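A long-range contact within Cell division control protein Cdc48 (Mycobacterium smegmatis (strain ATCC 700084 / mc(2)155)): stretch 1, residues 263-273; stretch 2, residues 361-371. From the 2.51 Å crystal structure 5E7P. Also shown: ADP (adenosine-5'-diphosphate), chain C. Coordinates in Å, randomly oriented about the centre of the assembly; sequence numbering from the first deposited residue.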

ATOM      1  N   HIS A 263      16.908  25.333 -11.498  1.00 40.81           N
ATOM      2  CA  HIS A 263      16.251  24.133 -12.009  1.00 38.89           C
ATOM      3  C   HIS A 263      15.452  23.413 -10.922  1.00 38.83           C
ATOM      4  O   HIS A 263      15.730  23.558  -9.728  1.00 39.25           O
ATOM      5  CB  HIS A 263      17.279  23.187 -12.627  1.00 39.19           C
ATOM      6  CG  HIS A 263      18.172  23.844 -13.633  1.00 43.01           C
ATOM      7  ND1 HIS A 263      17.687  24.616 -14.666  1.00 45.52           N
ATOM      8  CD2 HIS A 263      19.521  23.848 -13.762  1.00 44.37           C
ATOM      9  CE1 HIS A 263      18.697  25.067 -15.389  1.00 47.18           C
ATOM     10  NE2 HIS A 263      19.820  24.614 -14.862  1.00 47.43           N
ATOM     11  N   LEU A 264      14.457  22.636 -11.339  1.00 35.97           N
ATOM     12  CA  LEU A 264      13.599  21.943 -10.390  1.00 32.29           C
ATOM     13  C   LEU A 264      13.134  20.583 -10.896  1.00 30.39           C
ATOM     14  O   LEU A 264      12.426  20.488 -11.897  1.00 30.42           O
ATOM     15  CB  LEU A 264      12.387  22.806 -10.038  1.00 33.24           C
ATOM     16  CG  LEU A 264      11.449  22.224  -8.979  1.00 31.76           C
ATOM     17  CD1 LEU A 264      12.189  22.049  -7.662  1.00 32.08           C
ATOM     18  CD2 LEU A 264      10.228  23.109  -8.802  1.00 31.81           C
ATOM     19  N   GLY A 265      13.538  19.534 -10.187  1.00 29.20           N
ATOM     20  CA  GLY A 265      13.079  18.187 -10.461  1.00 28.46           C
ATOM     21  C   GLY A 265      12.596  17.558  -9.170  1.00 27.65           C
ATOM     22  O   GLY A 265      13.328  17.522  -8.180  1.00 28.41           O
ATOM     23  N   VAL A 266      11.360  17.071  -9.169  1.00 25.07           N
ATOM     24  CA  VAL A 266      10.756  16.557  -7.943  1.00 25.60           C
ATOM     25  C   VAL A 266      10.182  15.156  -8.112  1.00 25.42           C
ATOM     26  O   VAL A 266       9.427  14.897  -9.048  1.00 27.72           O
ATOM     27  CB  VAL A 266       9.627  17.488  -7.439  1.00 25.40           C
ATOM     28  CG1 VAL A 266       9.090  17.000  -6.100  1.00 23.30           C
ATOM     29  CG2 VAL A 266      10.120  18.921  -7.329  1.00 24.89           C
ATOM     30  N   LEU A 267      10.542  14.257  -7.199  1.00 23.97           N
ATOM     31  CA  LEU A 267       9.924  12.936  -7.137  1.00 22.53           C
ATOM     32  C   LEU A 267       8.955  12.850  -5.959  1.00 22.69           C
ATOM     33  O   LEU A 267       9.360  12.909  -4.799  1.00 23.15           O
ATOM     34  CB  LEU A 267      10.982  11.836  -7.024  1.00 21.60           C
ATOM     35  CG  LEU A 267      10.429  10.405  -6.975  1.00 21.08           C
ATOM     36  CD1 LEU A 267       9.625  10.075  -8.235  1.00 20.44           C
ATOM     37  CD2 LEU A 267      11.539   9.387  -6.757  1.00 18.36           C
ATOM     38  N   VAL A 268       7.670  12.719  -6.267  1.00 22.21           N
ATOM     39  CA  VAL A 268       6.646  12.629  -5.239  1.00 22.11           C
ATOM     40  C   VAL A 268       6.281  11.171  -4.980  1.00 25.42           C
ATOM     41  O   VAL A 268       5.966  10.427  -5.913  1.00 25.56           O
ATOM     42  CB  VAL A 268       5.379  13.397  -5.646  1.00 21.10           C
ATOM     43  CG1 VAL A 268       4.293  13.224  -4.594  1.00 21.11           C
ATOM     44  CG2 VAL A 268       5.695  14.869  -5.865  1.00 18.80           C
ATOM     45  N   SER A 269       6.329  10.767  -3.714  1.00 26.37           N
ATOM     46  CA  SER A 269       6.004   9.396  -3.334  1.00 24.17           C
ATOM     47  C   SER A 269       4.977   9.318  -2.206  1.00 22.62           C
ATOM     48  O   SER A 269       4.516  10.338  -1.698  1.00 21.42           O
ATOM     49  CB  SER A 269       7.269   8.622  -2.962  1.00 26.77           C
ATOM     50  OG  SER A 269       7.999   9.284  -1.946  1.00 31.33           O
ATOM     51  N   GLY A 270       4.615   8.097  -1.830  1.00 21.99           N
ATOM     52  CA  GLY A 270       3.563   7.873  -0.857  1.00 23.20           C
ATOM     53  C   GLY A 270       2.658   6.740  -1.303  1.00 25.62           C
ATOM     54  O   GLY A 270       2.726   6.310  -2.454  1.00 26.85           O
ATOM     55  N   PRO A 271       1.794   6.259  -0.396  1.00 26.74           N
ATOM     56  CA  PRO A 271       0.921   5.098  -0.613  1.00 27.72           C
ATOM     57  C   PRO A 271       0.145   5.147  -1.931  1.00 28.15           C
ATOM     58  O   PRO A 271      -0.176   6.225  -2.431  1.00 28.43           O
ATOM     59  CB  PRO A 271      -0.050   5.173   0.568  1.00 27.15           C
ATOM     60  CG  PRO A 271       0.722   5.867   1.631  1.00 27.05           C
ATOM     61  CD  PRO A 271       1.553   6.886   0.915  1.00 26.96           C
ATOM     62  N   ALA A 272      -0.151   3.977  -2.483  1.00 27.42           N
ATOM     63  CA  ALA A 272      -0.869   3.888  -3.747  1.00 27.43           C
ATOM     64  C   ALA A 272      -2.276   4.468  -3.625  1.00 27.07           C
ATOM     65  O   ALA A 272      -3.027   4.105  -2.723  1.00 26.04           O
ATOM     66  CB  ALA A 272      -0.923   2.437  -4.226  1.00 25.32           C
ATOM     67  N   GLY A 273      -2.622   5.376  -4.531  1.00 28.43           N
ATOM     68  CA  GLY A 273      -3.947   5.967  -4.552  1.00 26.18           C
ATOM     69  C   GLY A 273      -4.168   6.989  -3.458  1.00 25.08           C
ATOM     70  O   GLY A 273      -5.304   7.378  -3.183  1.00 24.48           O
TER
HETATM   71  PB  ADP C 901      -1.778   8.313  -6.646  1.00 24.57           P
HETATM   72  O1B ADP C 901      -1.664   6.829  -6.870  1.00 25.92           O
HETATM   73  O2B ADP C 901      -1.320   9.148  -7.811  1.00 26.08           O
HETATM   74  O3B ADP C 901      -1.267   8.792  -5.314  1.00 24.14           O
HETATM   75  PA  ADP C 901      -4.140   9.568  -7.556  1.00 33.17           P
HETATM   76  O1A ADP C 901      -4.237   8.941  -8.923  1.00 32.78           O
HETATM   77  O2A ADP C 901      -3.526  10.937  -7.415  1.00 32.95           O
HETATM   78  O3A ADP C 901      -3.375   8.514  -6.607  1.00 29.38           O
HETATM   79  O5' ADP C 901      -5.613   9.562  -6.931  1.00 31.27           O
HETATM   80  C5' ADP C 901      -6.153   8.323  -6.490  1.00 41.58           C
HETATM   81  C4' ADP C 901      -7.557   8.228  -7.066  1.00 45.39           C
HETATM   82  O4' ADP C 901      -8.449   8.967  -6.236  1.00 48.13           O
HETATM   83  C3' ADP C 901      -7.604   8.835  -8.459  1.00 46.52           C
HETATM   84  O3' ADP C 901      -8.189   7.904  -9.377  1.00 45.93           O
HETATM   85  C2' ADP C 901      -8.477  10.067  -8.342  1.00 49.79           C
HETATM   86  O2' ADP C 901      -9.444  10.083  -9.397  1.00 52.88           O
HETATM   87  C1' ADP C 901      -9.164   9.942  -6.994  1.00 49.97           C
HETATM   88  N9  ADP C 901      -9.141  11.220  -6.246  1.00 50.34           N
HETATM   89  C8  ADP C 901      -8.072  11.760  -5.629  1.00 48.44           C
HETATM   90  N7  ADP C 901      -8.403  12.931  -5.027  1.00 49.86           N
HETATM   91  C5  ADP C 901      -9.713  13.148  -5.253  1.00 52.71           C
HETATM   92  C6  ADP C 901     -10.707  14.192  -4.907  1.00 57.38           C
HETATM   93  N6  ADP C 901     -10.356  15.274  -4.173  1.00 58.67           N
HETATM   94  N1  ADP C 901     -11.976  14.035  -5.350  1.00 59.07           N
HETATM   95  C2  ADP C 901     -12.342  12.968  -6.083  1.00 57.26           C
HETATM   96  N3  ADP C 901     -11.494  11.984  -6.429  1.00 54.98           N
HETATM   97  C4  ADP C 901     -10.192  12.016  -6.056  1.00 52.32           C
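Stretch 2 361-371: VAFIATSAVPE

Stretch 2 runs alongside stretch 1 as a neighbouring parallel strand, the N-to-C directions of strands 265-269 and 361-366 differing by 16° (signed crossing angle -16°) and their axes approaching to 4.7 Å. The backbone of Val 361 to Thr 366 is extended, with phi between -114° and -130° and psi between 124° and 159°. Gly 265 pairs with Phe 363, Val 266 with Ile 364, Leu 267 with Ala 365 and Val 268 with Thr 366, the paired CA atoms lying 4.6 to 5.0 Å apart.

Hydrogen bonds alternate in direction along the seam, as parallel pairing requires: Phe 363 N donates to Leu 264 O (2.9 Å), Val 266 N to Phe 363 O (2.7 Å), Ala 365 N to Val 266 O (2.9 Å), Val 268 N to Ala 365 O (2.8 Å) and Ser 367 N to Val 268 O (3.0 Å). The last is the most bent of these, at 141°. CA-H...O contacts fill in between, such as Ile 364 CA to Val 266 O at 3.4 Å.

Leu 267 has the largest area covered by stretch 2, 67 Å². Its CA-to-CB bond points to the face it shares with Phe 363 and Ala 365, but the chi1 t, chi2 p rotamer brings the end of the side chain nearer to stretch 2. There Leu 267 CD1 lies 4.2 Å from Ala 365 CB and 4.3 Å from Ser 367 CB, while Leu 267 CD2 reaches Pro 370 CB at 4.2 Å. One leucine thus packs against both the strand and the 3-10 segment that begins at Pro 370.

Val 268, 56 Å² covered, points to the other face with Val 266, Ile 364 and Thr 366. Val 268 CG2 meets Ile 364 CG2 at 4.2 Å, and Val 268 CB lies 4.1 Å from Thr 366 CG2; Val 266 CB adds a contact with Ile 364 CG1 at 4.3 Å.

Beyond the ladder, Ala 368, also 56 Å² covered, keeps stretch 2 against Gly 270. Its phi/psi of -56°/-55° breaks the extended run, yet Gly 270 N still donates to Ala 368 O (3.2 Å, 166°), and Ala 368 CA makes a CA-H...O contact with Gly 270 O at 3.2 Å. Gly 270 has phi/psi of 137°/168°, where a CB would jam against the preceding carbonyl oxygen. Nearby, Ser 269 OG lies 3.4 Å from Pro 370 CG. Ala 272 N still lies 4.4 Å from Ala 368 CB; Gly 273 is clear of stretch 2, and its N donates to ADP O1B at 2.9 Å.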

ATOM      1  N   VAL A 361      11.292  25.537 -17.352  1.00 35.40           N
ATOM      2  CA  VAL A 361      10.773  24.173 -17.346  1.00 34.43           C
ATOM      3  C   VAL A 361      11.036  23.489 -16.005  1.00 35.66           C
ATOM      4  O   VAL A 361      12.143  23.552 -15.471  1.00 38.11           O
ATOM      5  CB  VAL A 361      11.389  23.327 -18.482  1.00 32.77           C
ATOM      6  CG1 VAL A 361      11.000  21.861 -18.334  1.00 28.83           C
ATOM      7  CG2 VAL A 361      10.957  23.860 -19.838  1.00 34.40           C
ATOM      8  N   ALA A 362      10.010  22.843 -15.458  1.00 33.42           N
ATOM      9  CA  ALA A 362      10.160  22.071 -14.230  1.00 31.99           C
ATOM     10  C   ALA A 362       9.702  20.630 -14.447  1.00 30.61           C
ATOM     11  O   ALA A 362       8.835  20.365 -15.280  1.00 30.07           O
ATOM     12  CB  ALA A 362       9.380  22.718 -13.093  1.00 30.30           C
ATOM     13  N   PHE A 363      10.283  19.704 -13.692  1.00 28.93           N
ATOM     14  CA  PHE A 363       9.973  18.286 -13.851  1.00 26.35           C
ATOM     15  C   PHE A 363       9.448  17.666 -12.561  1.00 26.95           C
ATOM     16  O   PHE A 363      10.100  17.728 -11.516  1.00 27.72           O
ATOM     17  CB  PHE A 363      11.206  17.527 -14.346  1.00 25.91           C
ATOM     18  CG  PHE A 363      11.013  16.038 -14.443  1.00 27.53           C
ATOM     19  CD1 PHE A 363      10.046  15.503 -15.277  1.00 28.85           C
ATOM     20  CD2 PHE A 363      11.818  15.174 -13.720  1.00 27.58           C
ATOM     21  CE1 PHE A 363       9.873  14.134 -15.375  1.00 29.12           C
ATOM     22  CE2 PHE A 363      11.651  13.804 -13.817  1.00 28.72           C
ATOM     23  CZ  PHE A 363      10.674  13.284 -14.642  1.00 28.87           C
ATOM     24  N   ILE A 364       8.261  17.075 -12.641  1.00 25.56           N
ATOM     25  CA  ILE A 364       7.671  16.379 -11.504  1.00 25.41           C
ATOM     26  C   ILE A 364       7.242  14.970 -11.893  1.00 25.37           C
ATOM     27  O   ILE A 364       6.555  14.777 -12.892  1.00 27.78           O
ATOM     28  CB  ILE A 364       6.442  17.127 -10.946  1.00 24.90           C
ATOM     29  CG1 ILE A 364       6.819  18.547 -10.522  1.00 23.48           C
ATOM     30  CG2 ILE A 364       5.842  16.366  -9.775  1.00 22.69           C
ATOM     31  CD1 ILE A 364       5.633  19.379 -10.095  1.00 26.70           C
ATOM     32  N   ALA A 365       7.655  13.987 -11.101  1.00 24.03           N
ATOM     33  CA  ALA A 365       7.247  12.607 -11.328  1.00 23.81           C
ATOM     34  C   ALA A 365       6.717  11.978 -10.041  1.00 27.41           C
ATOM     35  O   ALA A 365       7.139  12.338  -8.940  1.00 26.53           O
ATOM     36  CB  ALA A 365       8.404  11.801 -11.875  1.00 21.00           C
ATOM     37  N   THR A 366       5.788  11.041 -10.187  1.00 27.82           N
ATOM     38  CA  THR A 366       5.241  10.336  -9.037  1.00 27.65           C
ATOM     39  C   THR A 366       5.618   8.859  -9.067  1.00 29.56           C
ATOM     40  O   THR A 366       5.954   8.309 -10.117  1.00 28.56           O
ATOM     41  CB  THR A 366       3.710  10.459  -8.957  1.00 26.66           C
ATOM     42  OG1 THR A 366       3.127   9.918 -10.147  1.00 27.42           O
ATOM     43  CG2 THR A 366       3.289  11.920  -8.801  1.00 25.36           C
ATOM     44  N   SER A 367       5.554   8.231  -7.899  1.00 28.64           N
ATOM     45  CA  SER A 367       5.833   6.812  -7.745  1.00 29.43           C
ATOM     46  C   SER A 367       5.505   6.425  -6.315  1.00 28.91           C
ATOM     47  O   SER A 367       5.946   7.089  -5.386  1.00 30.69           O
ATOM     48  CB  SER A 367       7.306   6.515  -8.026  1.00 29.78           C
ATOM     49  OG  SER A 367       7.606   5.160  -7.742  1.00 29.52           O
ATOM     50  N   ALA A 368       4.732   5.360  -6.132  1.00 27.09           N
ATOM     51  CA  ALA A 368       4.361   4.920  -4.793  1.00 24.34           C
ATOM     52  C   ALA A 368       5.599   4.667  -3.942  1.00 26.91           C
ATOM     53  O   ALA A 368       5.749   5.245  -2.869  1.00 30.22           O
ATOM     54  CB  ALA A 368       3.487   3.677  -4.857  1.00 21.43           C
ATOM     55  N   VAL A 369       6.492   3.819  -4.441  1.00 27.84           N
ATOM     56  CA  VAL A 369       7.744   3.522  -3.757  1.00 29.28           C
ATOM     57  C   VAL A 369       8.924   4.094  -4.546  1.00 33.36           C
ATOM     58  O   VAL A 369       9.179   3.677  -5.677  1.00 33.78           O
ATOM     59  CB  VAL A 369       7.927   2.004  -3.578  1.00 28.96           C
ATOM     60  CG1 VAL A 369       9.209   1.704  -2.820  1.00 25.58           C
ATOM     61  CG2 VAL A 369       6.727   1.414  -2.861  1.00 30.88           C
ATOM     62  N   PRO A 370       9.653   5.048  -3.941  1.00 33.89           N
ATOM     63  CA  PRO A 370      10.721   5.809  -4.605  1.00 33.68           C
ATOM     64  C   PRO A 370      11.852   4.925  -5.117  1.00 35.22           C
ATOM     65  O   PRO A 370      12.383   5.174  -6.200  1.00 38.02           O
ATOM     66  CB  PRO A 370      11.248   6.729  -3.494  1.00 33.48           C
ATOM     67  CG  PRO A 370      10.194   6.740  -2.454  1.00 33.80           C
ATOM     68  CD  PRO A 370       9.544   5.396  -2.516  1.00 33.64           C
ATOM     69  N   GLU A 371      12.215   3.906  -4.347  1.00 32.91           N
ATOM     70  CA  GLU A 371      13.315   3.026  -4.727  1.00 35.51           C
ATOM     71  C   GLU A 371      12.938   2.056  -5.848  1.00 37.04           C
ATOM     72  O   GLU A 371      13.757   1.244  -6.274  1.00 36.45           O
ATOM     73  CB  GLU A 371      13.861   2.265  -3.517  1.00 37.60           C
ATOM     74  CG  GLU A 371      12.843   1.390  -2.818  1.00 40.80           C
ATOM     75  CD  GLU A 371      12.316   2.016  -1.535  1.00 43.09           C
ATOM     76  OE1 GLU A 371      12.286   3.264  -1.434  1.00 39.89           O
ATOM     77  OE2 GLU A 371      11.935   1.252  -0.622  1.00 47.21           O
TER